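PDB 5E7T: minor structural protein 5 from Lactococcus phage Tuc2009, which is probably a baseplate-associated component of the phage tail, with a galactose-binding-like domain consistent with a role in attaching to carbohydrate on the host surface. Local coordinates for residues N66-E71 with Q158-V163; E40-N45 with I175-P180. All blocks are in the same frame, centred on the assembly; numbering follows the deposited sequence.

Contact 1: residues N66-E71 with Q158-V163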
ATOM      1  N   ASN B  66     -35.196  48.006   2.481  1.00 64.63           N
ATOM      2  CA  ASN B  66     -34.833  47.055   3.522  1.00 62.74           C
ATOM      3  C   ASN B  66     -33.377  46.593   3.414  1.00 66.83           C
ATOM      4  O   ASN B  66     -32.735  46.799   2.376  1.00 68.99           O
ATOM      5  CB  ASN B  66     -35.808  45.885   3.605  1.00 63.20           C
ATOM      6  CG  ASN B  66     -35.754  44.905   2.476  1.00 83.82           C
ATOM      7  OD1 ASN B  66     -34.843  44.080   2.383  1.00 75.27           O
ATOM      8  ND2 ASN B  66     -36.790  44.911   1.655  1.00 79.76           N
ATOM      9  N   LYS B  67     -32.844  46.040   4.515  1.00 60.29           N
ATOM     10  CA  LYS B  67     -31.499  45.462   4.609  1.00 59.02           C
ATOM     11  C   LYS B  67     -31.730  44.111   5.275  1.00 63.21           C
ATOM     12  O   LYS B  67     -32.434  44.052   6.276  1.00 62.85           O
ATOM     13  CB  LYS B  67     -30.523  46.345   5.428  1.00 59.27           C
ATOM     14  CG  LYS B  67     -30.330  47.786   4.913  1.00 70.57           C
ATOM     15  CD  LYS B  67     -29.645  47.902   3.547  1.00 80.14           C
ATOM     16  CE  LYS B  67     -30.032  49.152   2.791  1.00 86.07           C
ATOM     17  NZ  LYS B  67     -28.840  49.938   2.365  1.00 97.34           N
ATOM     18  N   ASP B  68     -31.245  43.022   4.674  1.00 60.42           N
ATOM     19  CA  ASP B  68     -31.452  41.680   5.215  1.00 59.86           C
ATOM     20  C   ASP B  68     -30.676  41.456   6.509  1.00 65.49           C
ATOM     21  O   ASP B  68     -29.446  41.665   6.548  1.00 66.63           O
ATOM     22  CB  ASP B  68     -31.124  40.604   4.162  1.00 62.35           C
ATOM     23  CG  ASP B  68     -31.334  39.161   4.584  1.00 73.49           C
ATOM     24  OD1 ASP B  68     -32.195  38.911   5.453  1.00 72.27           O
ATOM     25  OD2 ASP B  68     -30.651  38.273   4.021  1.00 84.31           O
ATOM     26  N   LEU B  69     -31.418  41.056   7.577  1.00 60.37           N
ATOM     27  CA  LEU B  69     -30.876  40.760   8.908  1.00 58.70           C
ATOM     28  C   LEU B  69     -30.823  39.248   9.137  1.00 66.39           C
ATOM     29  O   LEU B  69     -30.435  38.802  10.217  1.00 66.16           O
ATOM     30  CB  LEU B  69     -31.722  41.383  10.020  1.00 57.15           C
ATOM     31  CG  LEU B  69     -32.036  42.887  10.023  1.00 61.06           C
ATOM     32  CD1 LEU B  69     -32.860  43.223  11.226  1.00 59.23           C
ATOM     33  CD2 LEU B  69     -30.769  43.734  10.058  1.00 63.05           C
ATOM     34  N   GLY B  70     -31.208  38.476   8.120  1.00 64.53           N
ATOM     35  CA  GLY B  70     -31.297  37.022   8.184  1.00 64.20           C
ATOM     36  C   GLY B  70     -30.080  36.302   8.720  1.00 68.52           C
ATOM     37  O   GLY B  70     -30.217  35.287   9.408  1.00 69.31           O
ATOM     38  N   GLU B  71     -28.888  36.827   8.424  1.00 64.04           N
ATOM     39  CA  GLU B  71     -27.629  36.208   8.811  1.00 62.87           C
ATOM     40  C   GLU B  71     -27.262  36.486  10.261  1.00 66.62           C
ATOM     41  O   GLU B  71     -26.237  36.006  10.748  1.00 66.58           O
ATOM     42  CB  GLU B  71     -26.518  36.640   7.851  1.00 64.65           C
ATOM     43  CG  GLU B  71     -26.389  35.749   6.629  1.00 68.95           C
ATOM     44  CD  GLU B  71     -25.081  35.937   5.884  1.00101.88           C
ATOM     45  OE1 GLU B  71     -25.130  36.287   4.681  1.00112.17           O
ATOM     46  OE2 GLU B  71     -24.005  35.770   6.510  1.00 91.87           O
ATOM     47  N   GLN B 158     -38.453  35.399   6.723  1.00 59.05           N
ATOM     48  CA  GLN B 158     -37.404  36.388   6.460  1.00 57.31           C
ATOM     49  C   GLN B 158     -37.173  37.222   7.708  1.00 60.19           C
ATOM     50  O   GLN B 158     -38.047  37.267   8.573  1.00 59.64           O
ATOM     51  CB  GLN B 158     -37.752  37.292   5.268  1.00 58.80           C
ATOM     52  CG  GLN B 158     -38.746  38.414   5.569  1.00 62.86           C
ATOM     53  CD  GLN B 158     -38.955  39.344   4.399  1.00 71.88           C
ATOM     54  OE1 GLN B 158     -38.274  39.278   3.369  1.00 63.27           O
ATOM     55  NE2 GLN B 158     -39.893  40.251   4.540  1.00 63.26           N
ATOM     56  N   ALA B 159     -36.000  37.883   7.796  1.00 56.27           N
ATOM     57  CA  ALA B 159     -35.633  38.788   8.890  1.00 54.50           C
ATOM     58  C   ALA B 159     -35.088  40.039   8.245  1.00 59.01           C
ATOM     59  O   ALA B 159     -34.080  39.965   7.541  1.00 59.22           O
ATOM     60  CB  ALA B 159     -34.581  38.162   9.775  1.00 54.28           C
ATOM     61  N   ILE B 160     -35.792  41.181   8.406  1.00 54.51           N
ATOM     62  CA  ILE B 160     -35.358  42.425   7.772  1.00 53.25           C
ATOM     63  C   ILE B 160     -35.454  43.645   8.668  1.00 58.80           C
ATOM     64  O   ILE B 160     -36.268  43.696   9.600  1.00 58.10           O
ATOM     65  CB  ILE B 160     -36.106  42.689   6.429  1.00 55.82           C
ATOM     66  CG1 ILE B 160     -37.632  42.757   6.604  1.00 54.19           C
ATOM     67  CG2 ILE B 160     -35.715  41.705   5.357  1.00 58.75           C
ATOM     68  CD1 ILE B 160     -38.359  43.343   5.489  1.00 49.98           C
ATOM     69  N   LEU B 161     -34.640  44.653   8.334  1.00 56.62           N
ATOM     70  CA  LEU B 161     -34.712  45.995   8.878  1.00 56.36           C
ATOM     71  C   LEU B 161     -35.388  46.712   7.712  1.00 64.03           C
ATOM     72  O   LEU B 161     -34.801  46.788   6.621  1.00 66.71           O
ATOM     73  CB  LEU B 161     -33.330  46.606   9.158  1.00 55.73           C
ATOM     74  CG  LEU B 161     -33.291  48.129   9.313  1.00 59.91           C
ATOM     75  CD1 LEU B 161     -34.018  48.590  10.528  1.00 58.86           C
ATOM     76  CD2 LEU B 161     -31.882  48.625   9.375  1.00 65.68           C
ATOM     77  N   ASN B 162     -36.632  47.185   7.923  1.00 58.00           N
ATOM     78  CA  ASN B 162     -37.430  47.832   6.900  1.00 57.67           C
ATOM     79  C   ASN B 162     -37.888  49.221   7.295  1.00 62.03           C
ATOM     80  O   ASN B 162     -38.081  49.500   8.479  1.00 62.52           O
ATOM     81  CB  ASN B 162     -38.639  46.957   6.644  1.00 57.70           C
ATOM     82  CG  ASN B 162     -39.508  47.345   5.482  1.00 75.94           C
ATOM     83  OD1 ASN B 162     -40.556  47.976   5.661  1.00 66.62           O
ATOM     84  ND2 ASN B 162     -39.146  46.881   4.283  1.00 67.78           N
ATOM     85  N   VAL B 163     -38.091  50.082   6.284  1.00 58.31           N
ATOM     86  CA  VAL B 163     -38.657  51.432   6.358  1.00 57.45           C
ATOM     87  C   VAL B 163     -39.296  51.742   5.006  1.00 63.16           C
ATOM     88  O   VAL B 163     -38.827  51.241   3.983  1.00 64.40           O
ATOM     89  CB  VAL B 163     -37.689  52.544   6.841  1.00 59.78           C
ATOM     90  CG1 VAL B 163     -36.629  52.856   5.809  1.00 60.01           C
ATOM     91  CG2 VAL B 163     -38.452  53.817   7.222  1.00 59.54           C
TER
HETATM   92  O   HOH W   1     -34.208  36.721   5.647  1.00 58.70           O
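Lys-67 and Leu-161 pair antiparallel through two backbone hydrogen bonds: Lys-67 N gives to Leu-161 O at 3.0 Å, and Leu-161 N gives to Lys-67 O at 3.1 Å. A third bond, Leu-69 N to Ala-159 O at 2.9 Å, lies beyond the end of strand 63-68. The Leu-69 side chain runs from Ala-159 to Leu-161. Its CB is 3.7 Å from Ala-159 O, the carbonyl that accepts from its own N, and also faces the Ala-159 methyl. CG, anti to the carbonyl carbon (chi1 -54°), comes against Leu-161 N. From there the branches part: CD1 rests on the backbone at Ile-160 C, 3.7 Å away, while CD2 meets Leu-161 CB at 4.0 Å. Strand 63-68 is an outermost strand of a four-stranded antiparallel sheet in the BppA domain, consistent with the beta sandwich of galactose-binding-like domains; on its inner side, strand 157-166 bonds onward to strand 104-114, where Met-110 touches both Leu-69 and Leu-161. Asn-66 and Ile-160 meet on the face opposite to Lys-67 and Leu-161, with Asn-66 OD1 near Ile-160 CG2. As the chain leaves the strand, Asp-68, its CG anti to the backbone N (chi1 -178°), closes an Asx turn: Gly-70 N meets OD1 at 2.9 Å from above the carboxylate plane, 63° out of it. The same OD1 accepts from a water, which in turn accepts from Ala-159 N at 3.0 Å.

Contact 2: residues E40-N45 with I175-P180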
ATOM      1  N   GLU B  40     -20.452  41.387   9.375  1.00 60.74           N
ATOM      2  CA  GLU B  40     -20.986  40.024   9.227  1.00 60.86           C
ATOM      3  C   GLU B  40     -22.182  39.810  10.181  1.00 64.90           C
ATOM      4  O   GLU B  40     -22.450  40.646  11.042  1.00 64.94           O
ATOM      5  CB  GLU B  40     -19.903  38.961   9.527  1.00 62.35           C
ATOM      6  CG  GLU B  40     -18.713  38.904   8.584  1.00 70.73           C
ATOM      7  CD  GLU B  40     -18.970  38.413   7.174  1.00 96.33           C
ATOM      8  OE1 GLU B  40     -20.025  37.780   6.930  1.00 98.06           O
ATOM      9  OE2 GLU B  40     -18.099  38.657   6.307  1.00 90.27           O
ATOM     10  N   GLY B  41     -22.868  38.683  10.038  1.00 61.00           N
ATOM     11  CA  GLY B  41     -23.994  38.340  10.901  1.00 59.36           C
ATOM     12  C   GLY B  41     -25.121  39.326  10.802  1.00 62.08           C
ATOM     13  O   GLY B  41     -25.582  39.617   9.697  1.00 64.98           O
ATOM     14  N   PHE B  42     -25.531  39.885  11.941  1.00 55.25           N
ATOM     15  CA  PHE B  42     -26.592  40.895  11.996  1.00 54.17           C
ATOM     16  C   PHE B  42     -26.215  42.119  11.153  1.00 58.81           C
ATOM     17  O   PHE B  42     -27.068  42.666  10.456  1.00 58.11           O
ATOM     18  CB  PHE B  42     -26.859  41.323  13.455  1.00 54.85           C
ATOM     19  CG  PHE B  42     -28.106  42.159  13.690  1.00 56.02           C
ATOM     20  CD1 PHE B  42     -28.068  43.544  13.576  1.00 58.68           C
ATOM     21  CD2 PHE B  42     -29.301  41.562  14.084  1.00 57.67           C
ATOM     22  CE1 PHE B  42     -29.210  44.311  13.809  1.00 58.53           C
ATOM     23  CE2 PHE B  42     -30.442  42.332  14.317  1.00 59.52           C
ATOM     24  CZ  PHE B  42     -30.385  43.699  14.179  1.00 57.37           C
ATOM     25  N   PHE B  43     -24.925  42.512  11.179  1.00 55.63           N
ATOM     26  CA  PHE B  43     -24.456  43.709  10.487  1.00 55.54           C
ATOM     27  C   PHE B  43     -23.956  43.458   9.081  1.00 59.66           C
ATOM     28  O   PHE B  43     -23.401  44.368   8.451  1.00 61.62           O
ATOM     29  CB  PHE B  43     -23.415  44.438  11.340  1.00 56.94           C
ATOM     30  CG  PHE B  43     -23.976  44.856  12.685  1.00 57.53           C
ATOM     31  CD1 PHE B  43     -24.772  45.993  12.805  1.00 59.56           C
ATOM     32  CD2 PHE B  43     -23.752  44.088  13.820  1.00 58.22           C
ATOM     33  CE1 PHE B  43     -25.284  46.379  14.045  1.00 58.93           C
ATOM     34  CE2 PHE B  43     -24.278  44.474  15.060  1.00 59.44           C
ATOM     35  CZ  PHE B  43     -25.040  45.616  15.162  1.00 56.85           C
ATOM     36  N   LYS B  44     -24.225  42.264   8.546  1.00 53.42           N
ATOM     37  CA  LYS B  44     -23.788  41.903   7.199  1.00 53.52           C
ATOM     38  C   LYS B  44     -24.165  42.933   6.128  1.00 58.38           C
ATOM     39  O   LYS B  44     -23.332  43.206   5.281  1.00 60.59           O
ATOM     40  CB  LYS B  44     -24.282  40.493   6.817  1.00 54.36           C
ATOM     41  CG  LYS B  44     -23.893  40.024   5.423  1.00 57.23           C
ATOM     42  CD  LYS B  44     -22.472  39.471   5.343  1.00 66.75           C
ATOM     43  CE  LYS B  44     -22.017  39.255   3.923  1.00 71.26           C
ATOM     44  NZ  LYS B  44     -20.621  38.749   3.881  1.00 82.96           N
ATOM     45  N   ASN B  45     -25.377  43.526   6.182  1.00 54.09           N
ATOM     46  CA  ASN B  45     -25.835  44.460   5.153  1.00 54.32           C
ATOM     47  C   ASN B  45     -25.991  45.905   5.632  1.00 61.09           C
ATOM     48  O   ASN B  45     -26.684  46.707   4.995  1.00 62.81           O
ATOM     49  CB  ASN B  45     -27.097  43.944   4.479  1.00 51.06           C
ATOM     50  CG  ASN B  45     -26.880  42.613   3.805  1.00 68.79           C
ATOM     51  OD1 ASN B  45     -27.340  41.563   4.269  1.00 58.94           O
ATOM     52  ND2 ASN B  45     -26.110  42.612   2.735  1.00 62.43           N
ATOM     53  N   ILE B 175     -28.734  55.731  10.626  1.00 57.07           N
ATOM     54  CA  ILE B 175     -28.994  55.101  11.915  1.00 55.60           C
ATOM     55  C   ILE B 175     -27.825  54.254  12.345  1.00 62.32           C
ATOM     56  O   ILE B 175     -27.193  53.592  11.520  1.00 64.24           O
ATOM     57  CB  ILE B 175     -30.325  54.287  11.873  1.00 57.71           C
ATOM     58  CG1 ILE B 175     -30.766  53.812  13.284  1.00 57.20           C
ATOM     59  CG2 ILE B 175     -30.284  53.132  10.856  1.00 57.03           C
ATOM     60  CD1 ILE B 175     -32.085  53.021  13.350  1.00 60.25           C
ATOM     61  N   ARG B 176     -27.539  54.278  13.642  1.00 58.49           N
ATOM     62  CA  ARG B 176     -26.505  53.474  14.254  1.00 57.51           C
ATOM     63  C   ARG B 176     -27.206  52.460  15.126  1.00 62.83           C
ATOM     64  O   ARG B 176     -28.143  52.822  15.837  1.00 64.67           O
ATOM     65  CB  ARG B 176     -25.549  54.343  15.043  1.00 53.10           C
ATOM     66  CG  ARG B 176     -24.647  55.118  14.114  1.00 55.00           C
ATOM     67  CD  ARG B 176     -23.750  56.038  14.874  1.00 62.97           C
ATOM     68  NE  ARG B 176     -22.783  56.679  13.993  1.00 72.67           N
ATOM     69  CZ  ARG B 176     -21.834  57.504  14.418  1.00 76.80           C
ATOM     70  NH1 ARG B 176     -21.712  57.774  15.712  1.00 49.93           N
ATOM     71  NH2 ARG B 176     -20.994  58.058  13.556  1.00 63.85           N
ATOM     72  N   VAL B 177     -26.843  51.183  14.996  1.00 57.08           N
ATOM     73  CA  VAL B 177     -27.469  50.119  15.763  1.00 54.99           C
ATOM     74  C   VAL B 177     -26.392  49.472  16.621  1.00 61.29           C
ATOM     75  O   VAL B 177     -25.399  48.985  16.091  1.00 63.35           O
ATOM     76  CB  VAL B 177     -28.192  49.128  14.832  1.00 57.50           C
ATOM     77  CG1 VAL B 177     -28.628  47.882  15.583  1.00 56.66           C
ATOM     78  CG2 VAL B 177     -29.380  49.788  14.140  1.00 56.70           C
ATOM     79  N   ARG B 178     -26.567  49.534  17.954  1.00 56.70           N
ATOM     80  CA  ARG B 178     -25.651  49.027  18.978  1.00 55.15           C
ATOM     81  C   ARG B 178     -26.354  47.972  19.854  1.00 59.33           C
ATOM     82  O   ARG B 178     -27.519  48.128  20.207  1.00 57.99           O
ATOM     83  CB  ARG B 178     -25.143  50.197  19.835  1.00 49.93           C
ATOM     84  CG  ARG B 178     -24.290  49.809  21.023  1.00 43.97           C
ATOM     85  CD  ARG B 178     -23.829  51.040  21.762  1.00 45.18           C
ATOM     86  NE  ARG B 178     -24.716  51.405  22.864  1.00 53.38           N
ATOM     87  CZ  ARG B 178     -24.618  52.542  23.546  1.00 76.84           C
ATOM     88  NH1 ARG B 178     -23.681  53.427  23.242  1.00 64.54           N
ATOM     89  NH2 ARG B 178     -25.458  52.804  24.537  1.00 76.68           N
ATOM     90  N   ASN B 179     -25.620  46.905  20.188  1.00 56.54           N
ATOM     91  CA  ASN B 179     -26.014  45.770  21.014  1.00 55.32           C
ATOM     92  C   ASN B 179     -27.450  45.230  20.751  1.00 59.72           C
ATOM     93  O   ASN B 179     -28.248  45.111  21.700  1.00 60.31           O
ATOM     94  CB  ASN B 179     -25.815  46.087  22.479  1.00 53.46           C
ATOM     95  CG  ASN B 179     -24.459  46.590  22.899  1.00 70.28           C
ATOM     96  OD1 ASN B 179     -24.372  47.411  23.821  1.00 65.68           O
ATOM     97  ND2 ASN B 179     -23.376  46.088  22.294  1.00 57.52           N
ATOM     98  N   PRO B 180     -27.801  44.854  19.490  1.00 54.67           N
ATOM     99  CA  PRO B 180     -29.128  44.257  19.266  1.00 53.44           C
ATOM    100  C   PRO B 180     -29.233  42.924  20.012  1.00 57.24           C
ATOM    101  O   PRO B 180     -28.242  42.203  20.138  1.00 58.65           O
ATOM    102  CB  PRO B 180     -29.184  44.087  17.748  1.00 55.12           C
ATOM    103  CG  PRO B 180     -27.774  43.936  17.330  1.00 59.87           C
ATOM    104  CD  PRO B 180     -26.996  44.849  18.247  1.00 55.88           C
TER
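Pro-180 lies over one face of the Phe-42 ring in a CH-pi contact: its CG sits 3.8 Å from the ring centroid and only 13° off the ring normal. Pro-180 CB touches the same ring nearer its tip, 3.8 Å from Phe-42 CZ. The prolyl ring also meets Phe-43 tip to tip, with Pro-180 CD at 3.7 Å from Phe-43 CZ. Val-177 joins the two aromatics from the strand, since its CG1 is 4.0 Å from Phe-42 CE1 and equally far from Phe-43 CE1. No hydrogen bond crosses between the segments; the side-chain contacts are apolar, and Phe-43 CE1 also lies 3.3 Å from the backbone carbonyl Val-177 O.

Within the loop the two rings also meet: Phe-42 CD1 stands 3.9 Å above the plane of the Phe-43 ring, over its centre. Their first torsions differ, CG being anti to the backbone N in Phe-42 (chi1 -169°) but beside it in Phe-43 (chi1 -59°), and both rings still reach the strand. Lys-44 N bonds to Gly-41 O at 3.2 Å across the turn, and Lys-44 NZ forms a salt bridge with Glu-40 OE1. Further out, Phe-46 meets Phe-43 edge-to-face, a backbone hydrogen bond joins Phe-42 to Val-32, and Val-90 packs on Val-177. Two aromatic side chains of the loop thus pack on Val-177 and on Pro-180, just past the corner at Asn-179 in strand 171-184: an aromatic loop against a sheet of what is probably a galactose-binding-like beta sandwich.

In the fold
After strand 8-12 the chain passes through the loop 40-45, then runs through strands 48-50 and 53-60 to the end of strand 63-68. Strand 157-166 returns to that strand and closes contact 1; strand 171-184, next along the chain, comes back to the early loop and closes contact 2. Contact 1 is therefore nested inside the loop closed by contact 2, and the two do not cross. Contact 1 joins two strands of the four-stranded sheet, whereas contact 2 ties a loop to the five-stranded one. Their centres lie about 11 Å apart, and they touch directly, as where Leu-69 packs on the Phe-42 backbone and Lys-67 on that of Asn-45.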